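Serine/threonine-protein kinase Tel1 (Chaetomium thermophilum, PDB 6SKY) probably acts as a DNA damage sensor, an ATP-dependent serine/threonine kinase that phosphorylates proteins at [ST]-Q sites to activate checkpoint signalling after genotoxic stress. Local coordinates at residues 2162-2172 with 2182-2190. Residues are numbered along the deposited sequence; the frame is centred on the assembly and turned at random.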
loop_
_atom_site.group_PDB
_atom_site.type_symbol
_atom_site.label_atom_id
_atom_site.label_comp_id
_atom_site.label_asym_id
_atom_site.label_seq_id
_atom_site.Cartn_x
_atom_site.Cartn_y
_atom_site.Cartn_z
ATOM N N ILE A 2162 16.124 -27.782 -9.772
ATOM C CA ILE A 2162 16.469 -26.517 -9.135
ATOM C C ILE A 2162 16.549 -25.403 -10.166
ATOM O O ILE A 2162 16.014 -24.306 -9.966
ATOM C CB ILE A 2162 17.783 -26.664 -8.353
ATOM C CG1 ILE A 2162 17.553 -27.532 -7.127
ATOM C CG2 ILE A 2162 18.319 -25.321 -7.951
ATOM C CD1 ILE A 2162 18.801 -27.927 -6.455
ATOM N N ARG A 2163 17.220 -25.663 -11.285
ATOM C CA ARG A 2163 17.353 -24.634 -12.309
ATOM C C ARG A 2163 16.004 -24.230 -12.892
ATOM O O ARG A 2163 15.748 -23.039 -13.115
ATOM C CB ARG A 2163 18.284 -25.116 -13.408
ATOM C CG ARG A 2163 19.687 -25.338 -12.950
ATOM C CD ARG A 2163 20.630 -24.967 -14.049
ATOM N NE ARG A 2163 22.009 -25.295 -13.730
ATOM C CZ ARG A 2163 22.624 -26.397 -14.141
ATOM N NH1 ARG A 2163 23.887 -26.614 -13.805
ATOM N NH2 ARG A 2163 21.978 -27.281 -14.888
ATOM N N GLY A 2164 15.131 -25.201 -13.161
ATOM C CA GLY A 2164 13.803 -24.864 -13.644
ATOM C C GLY A 2164 13.025 -24.013 -12.662
ATOM O O GLY A 2164 12.320 -23.079 -13.054
ATOM N N MET A 2165 13.153 -24.311 -11.370
ATOM C CA MET A 2165 12.462 -23.512 -10.364
ATOM C C MET A 2165 12.987 -22.083 -10.316
ATOM O O MET A 2165 12.205 -21.136 -10.186
ATOM C CB MET A 2165 12.597 -24.166 -8.999
ATOM C CG MET A 2165 11.534 -25.182 -8.686
ATOM S SD MET A 2165 11.924 -26.106 -7.196
ATOM C CE MET A 2165 10.305 -26.245 -6.471
ATOM N N LEU A 2166 14.302 -21.900 -10.407
ATOM C CA LEU A 2166 14.844 -20.544 -10.372
ATOM C C LEU A 2166 14.403 -19.739 -11.591
ATOM O O LEU A 2166 14.121 -18.533 -11.493
ATOM C CB LEU A 2166 16.363 -20.597 -10.267
ATOM C CG LEU A 2166 16.902 -21.238 -8.989
ATOM C CD1 LEU A 2166 18.391 -21.374 -9.037
ATOM C CD2 LEU A 2166 16.503 -20.433 -7.794
ATOM N N LEU A 2167 14.313 -20.397 -12.743
ATOM C CA LEU A 2167 13.781 -19.752 -13.940
ATOM C C LEU A 2167 12.338 -19.299 -13.735
ATOM O O LEU A 2167 11.969 -18.156 -14.054
ATOM C CB LEU A 2167 13.900 -20.733 -15.096
ATOM C CG LEU A 2167 13.576 -20.417 -16.540
ATOM C CD1 LEU A 2167 14.421 -19.287 -17.035
ATOM C CD2 LEU A 2167 13.869 -21.664 -17.316
ATOM N N SER A 2168 11.501 -20.184 -13.194
ATOM C CA SER A 2168 10.123 -19.800 -12.920
ATOM C C SER A 2168 10.047 -18.659 -11.925
ATOM O O SER A 2168 9.117 -17.857 -11.979
ATOM C CB SER A 2168 9.330 -20.988 -12.396
ATOM O OG SER A 2168 9.264 -22.019 -13.354
ATOM N N SER A 2169 11.003 -18.571 -11.004
ATOM C CA SER A 2169 10.965 -17.492 -10.023
ATOM C C SER A 2169 11.268 -16.146 -10.663
ATOM O O SER A 2169 10.642 -15.139 -10.318
ATOM C CB SER A 2169 11.935 -17.777 -8.889
ATOM O OG SER A 2169 13.259 -17.588 -9.327
ATOM N N ASP A 2170 12.206 -16.106 -11.609
ATOM C CA ASP A 2170 12.388 -14.883 -12.400
ATOM C C ASP A 2170 11.093 -14.475 -13.097
ATOM O O ASP A 2170 10.662 -13.311 -13.023
ATOM C CB ASP A 2170 13.485 -15.074 -13.439
ATOM C CG ASP A 2170 14.768 -15.568 -12.845
ATOM O OD1 ASP A 2170 14.856 -15.659 -11.609
ATOM O OD2 ASP A 2170 15.696 -15.879 -13.615
ATOM N N ILE A 2171 10.465 -15.425 -13.794
ATOM C CA ILE A 2171 9.251 -15.097 -14.544
ATOM C C ILE A 2171 8.166 -14.579 -13.612
ATOM O O ILE A 2171 7.529 -13.560 -13.887
ATOM C CB ILE A 2171 8.758 -16.309 -15.348
ATOM C CG1 ILE A 2171 9.810 -16.740 -16.349
ATOM C CG2 ILE A 2171 7.513 -15.955 -16.084
ATOM C CD1 ILE A 2171 9.563 -18.082 -16.917
ATOM N N PHE A 2172 7.928 -15.274 -12.503
ATOM C CA PHE A 2172 6.896 -14.848 -11.566
ATOM C C PHE A 2172 7.227 -13.516 -10.929
ATOM O O PHE A 2172 6.323 -12.788 -10.518
ATOM C CB PHE A 2172 6.702 -15.893 -10.475
ATOM C CG PHE A 2172 5.889 -17.063 -10.901
ATOM C CD1 PHE A 2172 4.713 -16.885 -11.579
ATOM C CD2 PHE A 2172 6.310 -18.343 -10.633
ATOM C CE1 PHE A 2172 3.972 -17.956 -11.976
ATOM C CE2 PHE A 2172 5.574 -19.414 -11.029
ATOM C CZ PHE A 2172 4.403 -19.223 -11.702
ATOM N N LEU A 2182 6.737 -16.638 -3.267
ATOM C CA LEU A 2182 6.810 -17.172 -1.912
ATOM C C LEU A 2182 6.723 -18.692 -1.912
ATOM O O LEU A 2182 7.529 -19.373 -1.268
ATOM C CB LEU A 2182 5.691 -16.564 -1.080
ATOM C CG LEU A 2182 5.873 -16.380 0.411
ATOM C CD1 LEU A 2182 7.244 -15.851 0.681
ATOM C CD2 LEU A 2182 4.848 -15.405 0.866
ATOM N N ASN A 2183 5.742 -19.242 -2.632
ATOM C CA ASN A 2183 5.602 -20.687 -2.768
ATOM C C ASN A 2183 6.866 -21.318 -3.320
ATOM O O ASN A 2183 7.349 -22.328 -2.799
ATOM C CB ASN A 2183 4.429 -21.012 -3.678
ATOM C CG ASN A 2183 3.105 -20.776 -3.029
ATOM O OD1 ASN A 2183 2.968 -20.874 -1.823
ATOM N ND2 ASN A 2183 2.108 -20.480 -3.832
ATOM N N LEU A 2184 7.412 -20.740 -4.390
ATOM C CA LEU A 2184 8.588 -21.313 -5.024
ATOM C C LEU A 2184 9.800 -21.269 -4.112
ATOM O O LEU A 2184 10.550 -22.241 -4.037
ATOM C CB LEU A 2184 8.886 -20.587 -6.324
ATOM C CG LEU A 2184 8.340 -21.261 -7.567
ATOM C CD1 LEU A 2184 8.567 -20.382 -8.748
ATOM C CD2 LEU A 2184 9.031 -22.575 -7.760
ATOM N N SER A 2185 10.024 -20.155 -3.419
ATOM C CA SER A 2185 11.209 -20.081 -2.582
ATOM C C SER A 2185 11.086 -20.979 -1.365
ATOM O O SER A 2185 12.084 -21.552 -0.926
ATOM C CB SER A 2185 11.486 -18.643 -2.172
ATOM O OG SER A 2185 10.730 -18.277 -1.050
ATOM N N THR A 2186 9.879 -21.157 -0.828
ATOM C CA THR A 2186 9.708 -22.114 0.260
ATOM C C THR A 2186 9.983 -23.537 -0.210
ATOM O O THR A 2186 10.716 -24.294 0.441
ATOM C CB THR A 2186 8.303 -22.015 0.832
ATOM O OG1 THR A 2186 8.053 -20.676 1.254
ATOM C CG2 THR A 2186 8.187 -22.909 2.012
ATOM N N ALA A 2187 9.395 -23.921 -1.342
ATOM C CA ALA A 2187 9.613 -25.259 -1.869
ATOM C C ALA A 2187 11.064 -25.493 -2.250
ATOM O O ALA A 2187 11.526 -26.632 -2.220
ATOM C CB ALA A 2187 8.708 -25.492 -3.069
ATOM N N LEU A 2188 11.793 -24.444 -2.626
ATOM C CA LEU A 2188 13.212 -24.598 -2.928
ATOM C C LEU A 2188 14.030 -24.761 -1.660
ATOM O O LEU A 2188 14.951 -25.576 -1.615
ATOM C CB LEU A 2188 13.720 -23.398 -3.717
ATOM C CG LEU A 2188 13.679 -23.416 -5.235
ATOM C CD1 LEU A 2188 13.918 -22.027 -5.741
ATOM C CD2 LEU A 2188 14.722 -24.348 -5.765
ATOM N N SER A 2189 13.725 -23.975 -0.629
ATOM C CA SER A 2189 14.440 -24.111 0.629
ATOM C C SER A 2189 14.227 -25.479 1.243
ATOM O O SER A 2189 15.095 -25.975 1.966
ATOM C CB SER A 2189 14.002 -23.027 1.602
ATOM O OG SER A 2189 14.439 -21.759 1.177
ATOM N N ASP A 2190 13.083 -26.106 0.979
ATOM C CA ASP A 2190 12.878 -27.452 1.503
ATOM C C ASP A 2190 13.695 -28.518 0.786
ATOM O O ASP A 2190 13.743 -29.654 1.259
ATOM C CB ASP A 2190 11.405 -27.818 1.443
ATOM C CG ASP A 2190 10.602 -27.089 2.472
ATOM O OD1 ASP A 2190 11.110 -26.090 3.011
ATOM O OD2 ASP A 2190 9.468 -27.511 2.757
#
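Met2165 and Leu2184 meet at the centre of an antiparallel helical hairpin in the alpha-solenoid FAT region, where two helices consecutive in the chain pack with short-segment axes 9.9 Å apart and 159° between their directions. Met2165 spans the interface. Its CB lies against CD2 of Leu2188 (3.9 Å), and its CG rests on CD2 of Leu2184 (3.7 Å). SD then runs alongside Leu2188, 3.6 Å from that leucine's CD2, the two side chains passing in opposite directions. A bend at the last torsion (chi3 141°) lets CE reach CB of Ala2187 at 3.8 Å. Leu2184 answers as a knob into the hole formed by Met2165, Ser2168, Ser2169 and Phe2172: while CD2 takes the methionine side, CD1 sits over CB of Ser2168. Toward the other end, CD1 of Leu2188 meets CD2 of Leu2166, the two side chains at about a right angle. The buried hydroxyl of Ser2168 turns back on its own helix, OG bonding to O of Gly2164, which also accepts Ser2168 N from the opposite face of its plane. Leu2131 of helix 2124-2143 packs on Ser2168 and Phe2172, whereas Ala1961 and Arg1968 of the second subunit pack on Thr2186 and Ala2187, respectively. Phe2172 turns its ring edge to the knob, CD2 standing 3.6 Å from CD1 of Leu2184, which lies in the ring plane.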